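Peptidoglycan D,D-transpeptidase MrdA (Pseudomonas aeruginosa, PDB 7KIS) probably cross-links peptidoglycan as a penicillin-binding D,D-transpeptidase of the inner membrane, and here is bound to a diazabicyclooctane-derived inhibitor. Local coordinates at residues 249-254 with 478-483; 254-259 with 282-287; 579-584 with 597-602. All coordinates share one frame; numbering follows the deposited sequence.

Contact 1: 249-254 with 478-483; sequences LSIDSR and PHLAKT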
loop_
_atom_site.group_PDB
_atom_site.type_symbol
_atom_site.label_atom_id
_atom_site.label_comp_id
_atom_site.label_asym_id
_atom_site.label_seq_id
_atom_site.Cartn_x
_atom_site.Cartn_y
_atom_site.Cartn_z
ATOM N N LEU A 249 2.119 7.296 15.866
ATOM C CA LEU A 249 1.974 6.706 14.548
ATOM C C LEU A 249 3.328 6.610 13.862
ATOM O O LEU A 249 4.267 7.352 14.168
ATOM C CB LEU A 249 1.012 7.521 13.683
ATOM C CG LEU A 249 -0.420 7.702 14.184
ATOM C CD1 LEU A 249 -1.163 8.666 13.276
ATOM C CD2 LEU A 249 -1.147 6.371 14.265
ATOM N N SER A 250 3.415 5.682 12.909
ATOM C CA SER A 250 4.631 5.515 12.128
ATOM C C SER A 250 4.786 6.586 11.064
ATOM O O SER A 250 5.898 6.788 10.567
ATOM C CB SER A 250 4.654 4.133 11.470
ATOM O OG SER A 250 4.120 3.152 12.339
ATOM N N ILE A 251 3.703 7.286 10.724
ATOM C CA ILE A 251 3.725 8.197 9.590
ATOM C C ILE A 251 4.527 9.440 9.940
ATOM O O ILE A 251 4.272 10.104 10.953
ATOM C CB ILE A 251 2.295 8.574 9.178
ATOM C CG1 ILE A 251 1.547 7.365 8.615
ATOM C CG2 ILE A 251 2.313 9.712 8.173
ATOM C CD1 ILE A 251 0.110 7.673 8.236
ATOM N N ASP A 252 5.501 9.762 9.097
ATOM C CA ASP A 252 6.118 11.078 9.099
ATOM C C ASP A 252 5.307 11.985 8.186
ATOM O O ASP A 252 5.209 11.728 6.978
ATOM C CB ASP A 252 7.572 11.007 8.639
ATOM C CG ASP A 252 8.313 12.310 8.861
ATOM O OD1 ASP A 252 8.284 12.834 9.995
ATOM O OD2 ASP A 252 8.930 12.811 7.899
ATOM N N SER A 253 4.734 13.043 8.758
ATOM C CA SER A 253 3.850 13.904 7.991
ATOM C C SER A 253 4.607 14.955 7.201
ATOM O O SER A 253 4.005 15.631 6.366
ATOM C CB SER A 253 2.844 14.590 8.921
ATOM O OG SER A 253 2.234 13.624 9.755
ATOM N N ARG A 254 5.915 15.074 7.415
ATOM C CA ARG A 254 6.736 15.800 6.463
ATOM C C ARG A 254 6.899 14.996 5.185
ATOM O O ARG A 254 7.216 15.565 4.134
ATOM C CB ARG A 254 8.106 16.106 7.078
ATOM C CG ARG A 254 8.047 16.710 8.475
ATOM C CD ARG A 254 8.953 15.962 9.448
ATOM N NE ARG A 254 10.346 16.398 9.369
ATOM C CZ ARG A 254 11.370 15.590 9.109
ATOM N NH1 ARG A 254 11.161 14.296 8.897
ATOM N NH2 ARG A 254 12.603 16.076 9.059
ATOM N N PRO A 478 2.887 -4.331 7.556
ATOM C CA PRO A 478 2.829 -2.879 7.745
ATOM C C PRO A 478 1.937 -2.534 8.926
ATOM O O PRO A 478 0.987 -3.253 9.247
ATOM C CB PRO A 478 2.238 -2.364 6.427
ATOM C CG PRO A 478 2.402 -3.488 5.451
ATOM C CD PRO A 478 2.333 -4.744 6.256
ATOM N N HIS A 479 2.252 -1.419 9.578
ATOM C CA HIS A 479 1.477 -0.995 10.733
ATOM C C HIS A 479 1.614 0.509 10.898
ATOM O O HIS A 479 2.708 1.060 10.746
ATOM C CB HIS A 479 1.928 -1.719 12.010
ATOM C CG HIS A 479 3.405 -1.671 12.247
ATOM N ND1 HIS A 479 3.972 -0.925 13.258
ATOM C CD2 HIS A 479 4.432 -2.286 11.612
ATOM C CE1 HIS A 479 5.285 -1.076 13.232
ATOM N NE2 HIS A 479 5.590 -1.897 12.243
ATOM N N LEU A 480 0.497 1.163 11.214
ATOM C CA LEU A 480 0.514 2.596 11.479
ATOM C C LEU A 480 0.973 2.882 12.903
ATOM O O LEU A 480 1.896 3.675 13.120
ATOM C CB LEU A 480 -0.873 3.191 11.229
ATOM C CG LEU A 480 -1.400 3.074 9.798
ATOM C CD1 LEU A 480 -2.908 2.880 9.784
ATOM C CD2 LEU A 480 -1.010 4.299 8.994
ATOM N N ALA A 481 0.328 2.253 13.884
ATOM C CA ALA A 481 0.676 2.442 15.285
ATOM C C ALA A 481 2.100 1.987 15.568
ATOM O O ALA A 481 2.378 0.784 15.610
ATOM C CB ALA A 481 -0.304 1.689 16.184
ATOM N N LYS A 482 3.014 2.941 15.755
ATOM C CA LYS A 482 4.385 2.587 16.104
ATOM C C LYS A 482 4.460 2.041 17.524
ATOM O O LYS A 482 5.076 0.997 17.766
ATOM C CB LYS A 482 5.304 3.797 15.940
ATOM C CG LYS A 482 6.773 3.436 15.787
ATOM C CD LYS A 482 7.592 4.623 15.307
ATOM C CE LYS A 482 9.085 4.369 15.474
ATOM N NZ LYS A 482 9.537 3.153 14.737
ATOM N N THR A 483 3.846 2.740 18.479
ATOM C CA THR A 483 3.786 2.300 19.866
ATOM C C THR A 483 2.385 2.531 20.414
ATOM O O THR A 483 1.689 3.468 20.013
ATOM C CB THR A 483 4.794 3.032 20.773
ATOM O OG1 THR A 483 4.240 4.287 21.190
ATOM C CG2 THR A 483 6.116 3.276 20.057
#

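Contact 2: 254-259 with 282-287; sequences RLQEAA and AMVSQP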
loop_
_atom_site.group_PDB
_atom_site.type_symbol
_atom_site.label_atom_id
_atom_site.label_comp_id
_atom_site.label_asym_id
_atom_site.label_seq_id
_atom_site.Cartn_x
_atom_site.Cartn_y
_atom_site.Cartn_z
ATOM N N ARG A 254 5.915 15.074 7.415
ATOM C CA ARG A 254 6.736 15.800 6.463
ATOM C C ARG A 254 6.899 14.996 5.185
ATOM O O ARG A 254 7.216 15.565 4.134
ATOM C CB ARG A 254 8.106 16.106 7.078
ATOM C CG ARG A 254 8.047 16.710 8.475
ATOM C CD ARG A 254 8.953 15.962 9.448
ATOM N NE ARG A 254 10.346 16.398 9.369
ATOM C CZ ARG A 254 11.370 15.590 9.109
ATOM N NH1 ARG A 254 11.161 14.296 8.897
ATOM N NH2 ARG A 254 12.603 16.076 9.059
ATOM N N LEU A 255 6.691 13.683 5.265
ATOM C CA LEU A 255 6.568 12.818 4.102
ATOM C C LEU A 255 5.124 12.655 3.644
ATOM O O LEU A 255 4.879 12.495 2.444
ATOM C CB LEU A 255 7.164 11.442 4.415
ATOM C CG LEU A 255 7.520 10.541 3.236
ATOM C CD1 LEU A 255 8.822 10.998 2.602
ATOM C CD2 LEU A 255 7.617 9.093 3.690
ATOM N N GLN A 256 4.161 12.688 4.573
ATOM C CA GLN A 256 2.751 12.677 4.183
ATOM C C GLN A 256 2.373 13.923 3.389
ATOM O O GLN A 256 1.632 13.836 2.403
ATOM C CB GLN A 256 1.865 12.549 5.423
ATOM C CG GLN A 256 0.410 12.225 5.135
ATOM C CD GLN A 256 0.104 10.749 5.278
ATOM O OE1 GLN A 256 0.993 9.908 5.171
ATOM N NE2 GLN A 256 -1.161 10.428 5.526
ATOM N N GLU A 257 2.866 15.092 3.804
ATOM C CA GLU A 257 2.579 16.314 3.058
ATOM C C GLU A 257 3.324 16.338 1.731
ATOM O O GLU A 257 2.775 16.775 0.713
ATOM C CB GLU A 257 2.915 17.544 3.899
ATOM C CG GLU A 257 1.704 18.141 4.608
ATOM C CD GLU A 257 1.749 19.655 4.681
ATOM O OE1 GLU A 257 1.846 20.195 5.804
ATOM O OE2 GLU A 257 1.684 20.305 3.617
ATOM N N ALA A 258 4.577 15.874 1.720
ATOM C CA ALA A 258 5.346 15.855 0.481
ATOM C C ALA A 258 4.758 14.867 -0.515
ATOM O O ALA A 258 4.880 15.063 -1.730
ATOM C CB ALA A 258 6.808 15.514 0.769
ATOM N N ALA A 259 4.117 13.805 -0.023
ATOM C CA ALA A 259 3.475 12.849 -0.914
ATOM C C ALA A 259 2.219 13.448 -1.537
ATOM O O ALA A 259 1.991 13.315 -2.745
ATOM C CB ALA A 259 3.154 11.560 -0.162
ATOM N N ALA A 282 4.104 6.708 5.294
ATOM C CA ALA A 282 3.131 7.579 4.649
ATOM C C ALA A 282 1.957 6.749 4.154
ATOM O O ALA A 282 2.126 5.608 3.713
ATOM C CB ALA A 282 3.761 8.358 3.490
ATOM N N MET A 283 0.764 7.344 4.226
ATOM C CA MET A 283 -0.471 6.694 3.783
ATOM C C MET A 283 -1.368 7.787 3.205
ATOM O O MET A 283 -2.021 8.516 3.957
ATOM C CB MET A 283 -1.146 5.957 4.931
ATOM C CG MET A 283 -2.463 5.300 4.559
ATOM S SD MET A 283 -3.386 4.762 6.010
ATOM C CE MET A 283 -4.537 3.609 5.271
ATOM N N VAL A 284 -1.399 7.888 1.878
ATOM C CA VAL A 284 -2.012 9.011 1.178
ATOM C C VAL A 284 -3.165 8.502 0.328
ATOM O O VAL A 284 -3.003 7.547 -0.439
ATOM C CB VAL A 284 -0.983 9.754 0.309
ATOM C CG1 VAL A 284 -1.604 10.991 -0.318
ATOM C CG2 VAL A 284 0.233 10.116 1.138
ATOM N N SER A 285 -4.329 9.136 0.470
ATOM C CA SER A 285 -5.466 8.906 -0.416
ATOM C C SER A 285 -6.085 10.246 -0.782
ATOM O O SER A 285 -6.496 11.001 0.104
ATOM C CB SER A 285 -6.507 7.994 0.240
ATOM O OG SER A 285 -7.529 7.647 -0.678
ATOM N N GLN A 286 -6.149 10.541 -2.087
ATOM C CA GLN A 286 -6.610 11.811 -2.630
ATOM C C GLN A 286 -7.912 11.620 -3.404
ATOM O O GLN A 286 -8.074 10.605 -4.093
ATOM C CB GLN A 286 -5.548 12.422 -3.556
ATOM C CG GLN A 286 -5.440 13.940 -3.495
ATOM C CD GLN A 286 -4.910 14.443 -2.164
ATOM O OE1 GLN A 286 -4.374 13.677 -1.365
ATOM N NE2 GLN A 286 -5.055 15.741 -1.924
ATOM N N PRO A 287 -8.864 12.569 -3.321
ATOM C CA PRO A 287 -8.832 13.828 -2.564
ATOM C C PRO A 287 -9.030 13.643 -1.060
ATOM O O PRO A 287 -9.146 12.505 -0.597
ATOM C CB PRO A 287 -9.991 14.624 -3.169
ATOM C CG PRO A 287 -10.939 13.591 -3.640
ATOM C CD PRO A 287 -10.091 12.452 -4.128
#

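Contact 3: 579-584 with 597-602; sequences IAVAVM and PVVKQV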
loop_
_atom_site.group_PDB
_atom_site.type_symbol
_atom_site.label_atom_id
_atom_site.label_comp_id
_atom_site.label_asym_id
_atom_site.label_seq_id
_atom_site.Cartn_x
_atom_site.Cartn_y
_atom_site.Cartn_z
ATOM N N ILE A 579 13.462 2.915 2.031
ATOM C CA ILE A 579 12.116 3.386 1.721
ATOM C C ILE A 579 11.534 2.486 0.641
ATOM O O ILE A 579 12.241 2.066 -0.278
ATOM C CB ILE A 579 12.124 4.867 1.271
ATOM C CG1 ILE A 579 10.716 5.346 0.917
ATOM C CG2 ILE A 579 13.045 5.074 0.077
ATOM C CD1 ILE A 579 9.943 5.900 2.084
ATOM N N ALA A 580 10.246 2.170 0.768
ATOM C CA ALA A 580 9.504 1.426 -0.244
ATOM C C ALA A 580 8.197 2.154 -0.515
ATOM O O ALA A 580 7.433 2.424 0.416
ATOM C CB ALA A 580 9.235 -0.013 0.206
ATOM N N VAL A 581 7.939 2.469 -1.785
ATOM C CA VAL A 581 6.815 3.312 -2.175
ATOM C C VAL A 581 6.004 2.606 -3.253
ATOM O O VAL A 581 6.567 1.979 -4.158
ATOM C CB VAL A 581 7.286 4.696 -2.675
ATOM C CG1 VAL A 581 6.096 5.607 -2.932
ATOM C CG2 VAL A 581 8.232 5.334 -1.676
ATOM N N ALA A 582 4.681 2.711 -3.153
ATOM C CA ALA A 582 3.762 2.288 -4.203
ATOM C C ALA A 582 2.818 3.441 -4.500
ATOM O O ALA A 582 2.212 4.001 -3.581
ATOM C CB ALA A 582 2.973 1.042 -3.795
ATOM N N VAL A 583 2.702 3.805 -5.776
ATOM C CA VAL A 583 1.917 4.960 -6.199
ATOM C C VAL A 583 0.910 4.529 -7.256
ATOM O O VAL A 583 1.262 3.835 -8.215
ATOM C CB VAL A 583 2.810 6.096 -6.729
ATOM C CG1 VAL A 583 1.964 7.301 -7.097
ATOM C CG2 VAL A 583 3.826 6.485 -5.668
ATOM N N MET A 584 -0.344 4.936 -7.071
ATOM C CA MET A 584 -1.413 4.726 -8.042
ATOM C C MET A 584 -2.008 6.088 -8.380
ATOM O O MET A 584 -2.611 6.736 -7.518
ATOM C CB MET A 584 -2.476 3.781 -7.484
ATOM C CG MET A 584 -3.397 3.178 -8.531
ATOM S SD MET A 584 -4.749 4.267 -9.017
ATOM C CE MET A 584 -5.308 4.844 -7.418
ATOM N N PRO A 597 7.873 9.601 -11.641
ATOM C CA PRO A 597 8.370 10.813 -10.965
ATOM C C PRO A 597 7.736 11.070 -9.608
ATOM O O PRO A 597 8.351 11.752 -8.779
ATOM C CB PRO A 597 8.034 11.936 -11.957
ATOM C CG PRO A 597 7.911 11.259 -13.269
ATOM C CD PRO A 597 7.323 9.921 -12.971
ATOM N N VAL A 598 6.532 10.552 -9.348
ATOM C CA VAL A 598 5.913 10.761 -8.042
ATOM C C VAL A 598 6.637 9.949 -6.973
ATOM O O VAL A 598 6.872 10.437 -5.861
ATOM C CB VAL A 598 4.412 10.428 -8.100
ATOM C CG1 VAL A 598 3.789 10.567 -6.724
ATOM C CG2 VAL A 598 3.710 11.348 -9.084
ATOM N N VAL A 599 6.986 8.699 -7.285
ATOM C CA VAL A 599 7.775 7.893 -6.356
ATOM C C VAL A 599 9.075 8.605 -6.024
ATOM O O VAL A 599 9.478 8.691 -4.857
ATOM C CB VAL A 599 8.042 6.496 -6.940
ATOM C CG1 VAL A 599 8.748 5.623 -5.912
ATOM C CG2 VAL A 599 6.751 5.863 -7.386
ATOM N N LYS A 600 9.745 9.131 -7.048
ATOM C CA LYS A 600 11.049 9.739 -6.840
ATOM C C LYS A 600 10.949 11.007 -6.005
ATOM O O LYS A 600 11.888 11.335 -5.274
ATOM C CB LYS A 600 11.696 10.030 -8.195
ATOM C CG LYS A 600 13.200 10.160 -8.149
ATOM C CD LYS A 600 13.610 11.615 -8.063
ATOM C CE LYS A 600 15.116 11.746 -8.018
ATOM N NZ LYS A 600 15.544 13.171 -7.955
ATOM N N GLN A 601 9.828 11.725 -6.091
ATOM C CA GLN A 601 9.636 12.882 -5.223
ATOM C C GLN A 601 9.377 12.455 -3.782
ATOM O O GLN A 601 9.898 13.067 -2.844
ATOM C CB GLN A 601 8.494 13.754 -5.741
ATOM C CG GLN A 601 8.965 14.931 -6.582
ATOM C CD GLN A 601 7.880 15.964 -6.805
ATOM O OE1 GLN A 601 6.897 16.020 -6.066
ATOM N NE2 GLN A 601 8.054 16.793 -7.829
ATOM N N VAL A 602 8.568 11.410 -3.591
ATOM C CA VAL A 602 8.350 10.872 -2.251
ATOM C C VAL A 602 9.639 10.279 -1.693
ATOM O O VAL A 602 9.984 10.497 -0.526
ATOM C CB VAL A 602 7.211 9.836 -2.276
ATOM C CG1 VAL A 602 7.075 9.158 -0.922
ATOM C CG2 VAL A 602 5.903 10.495 -2.686
#

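Contact 1: 249-254 with 478-483
The backbone N-H of Ser250 is bonded to the carbonyl of Leu480, with Ser250 N 2.5 Å from Leu480 O. The donor lies nearly along the C=O axis, with a C=O...N angle of 161°. The Ser250 hydroxyl leans to the same carbonyl, its OG held beside its own backbone N (chi1 -38°), but the 2.4 Å from Ser250 OG to Leu480 O is too short for the details of this second bond to be trusted. Leu249 CA adds a C-H...O contact of 3.4 Å to Leu480 O. Flanking this bond, Leu249 and Ala481 form an antiparallel non-hydrogen-bonded pair, CA to CA 4.5 Å, with diverging side chains. The apolar share falls to Ile251 and Leu480, which lie side by side and point the same way, Ile251 CD1 at 3.6 Å from Leu480 CD2. Lys482 brings its CB near Ser250 OG, while its amine leads off to a salt bridge with Asp279.

Asp417 holds the two peptides flanking Leu480: OD1 accepts Leu480 N and OD2 accepts Ala481 N. The His479 ring is held by Thr277 O at NE2 and by a weak in-plane bond from ND1 to Ala481 O. Lys482 and Thr483 form a classic beta bulge opposite Val248. The contact is the last rung between strands 247-249 and 481-484 of a mixed sheet, where the first chain leaves to start helix 253-263, N-capped by Asp252. Ile251 and Leu480 rest on Met283 of strand 280-286, and Pro478 packs on helix 459-470.

Contact 2: 254-259 with 282-287
Gln256 reaches from helix 253-263 to the backbone of Met283 and offers it both ends of its carboxamide. Its CG stands anti to the backbone N, and a bend at chi2 (98°) carries CD toward Met283, where the bonds orient the amide. OE1 accepts the Met283 N-H, with Met283 N 2.7 Å from Gln256 OE1 and a nearly straight N-H...O angle of 168°; the donor is tilted somewhat from the carbonyl plane of the side chain. The return bond, from Gln256 NE2 to Met283 O at 2.6 Å, is strongly bent and counts as weak. Gln256 OE1 also lies close to the preceding residue, 3.2 Å from Ala282 CA.

Two apolar contacts accompany the amide. The CD2 branch of Leu255 meets Ala282 CB at 3.9 Å. One turn on, Ala259 points its CB at the strand, 3.5 Å from Val284 CG2, the branch that lies beside the valine's own backbone N. Ala282 and Val284 both face the helix, whereas Met283 has its CB turned away from it, and its side chain packs on Leu480 and helix 317-320. The local axes of helix and strand approach to 7.8 Å and run in similar directions, 31° apart.

Ala282 and Val284 bond through their backbones to strand 268-273, and strand 280-286 is outermost in its sheet within this chain. The Gln256 amide therefore gives the Met283 N-H a good bond and its C=O a weak one, in part as a neighbouring strand would. Ser176 OG adds weak bonds to Gln256 NE2 and Met283 O, so these buried groups have polar partners within the apolar packing.

Contact 3: 579-584 with 597-602
Val599 sets its two methyl branches against two strand residues, Val581 and Val583. The CG1 branch, anti to the backbone N (chi1 -175°), comes 3.7 Å from Val581 CB, and the CG2 branch lies 3.4 Å from Val583 CG2. In both pairs the side chains slide past each other in opposite directions. The strand and helix segments run at 142° to each other. Where Val599 engages two strand residues, its helix neighbours mainly touch one each: Val598 CG1 is 3.8 Å from Val583 CG1, and Val602 CG1 is 4.1 Å from Val581 CG2, the longest of these approaches. Each of these pairs crosses obliquely.

The far side of the helix is of another character. Pro597 and Gln601 are exposed, and Lys600 turns its CB away from the strand, its amine making a salt bridge with Asp604 and a hydrogen bond to Thr530 O. On the strand, Ala580 and Ala582 direct their CB atoms to the other face of the antiparallel sheet.

Together with helix 253-263, helix 591-607 packs on one face of the antiparallel sheet, as the N- and C-terminal helices do in penicillin-binding transpeptidase domains. The meeting surface consists of branched aliphatic groups, and the backbones behind it bond within the sheet and within the helix, so the contact is held by shape and burial of apolar surface.

How the contacts relate
From the N terminus, residues 249-251 open contact 1 just before helix 253-263, whose first turns open contact 2. Contact 2 closes first, when the chain returns along strand 280-286, and lies nested inside the much longer loop that contact 1 closes at strand 481-484. Contact 3 follows in series and closes a short loop between strand 579-585 and helix 591-607. Contacts 1 and 2 touch where Ile251 meets Gln256. Contacts 2 and 3 meet at Leu255, Ala259 and Val602, where the two helices pack together on the antiparallel sheet. Contacts 1 and 3 remain apart, their centres about 17 Å distant. Contact 2, touching both, joins the mixed-sheet side to the transpeptidase core.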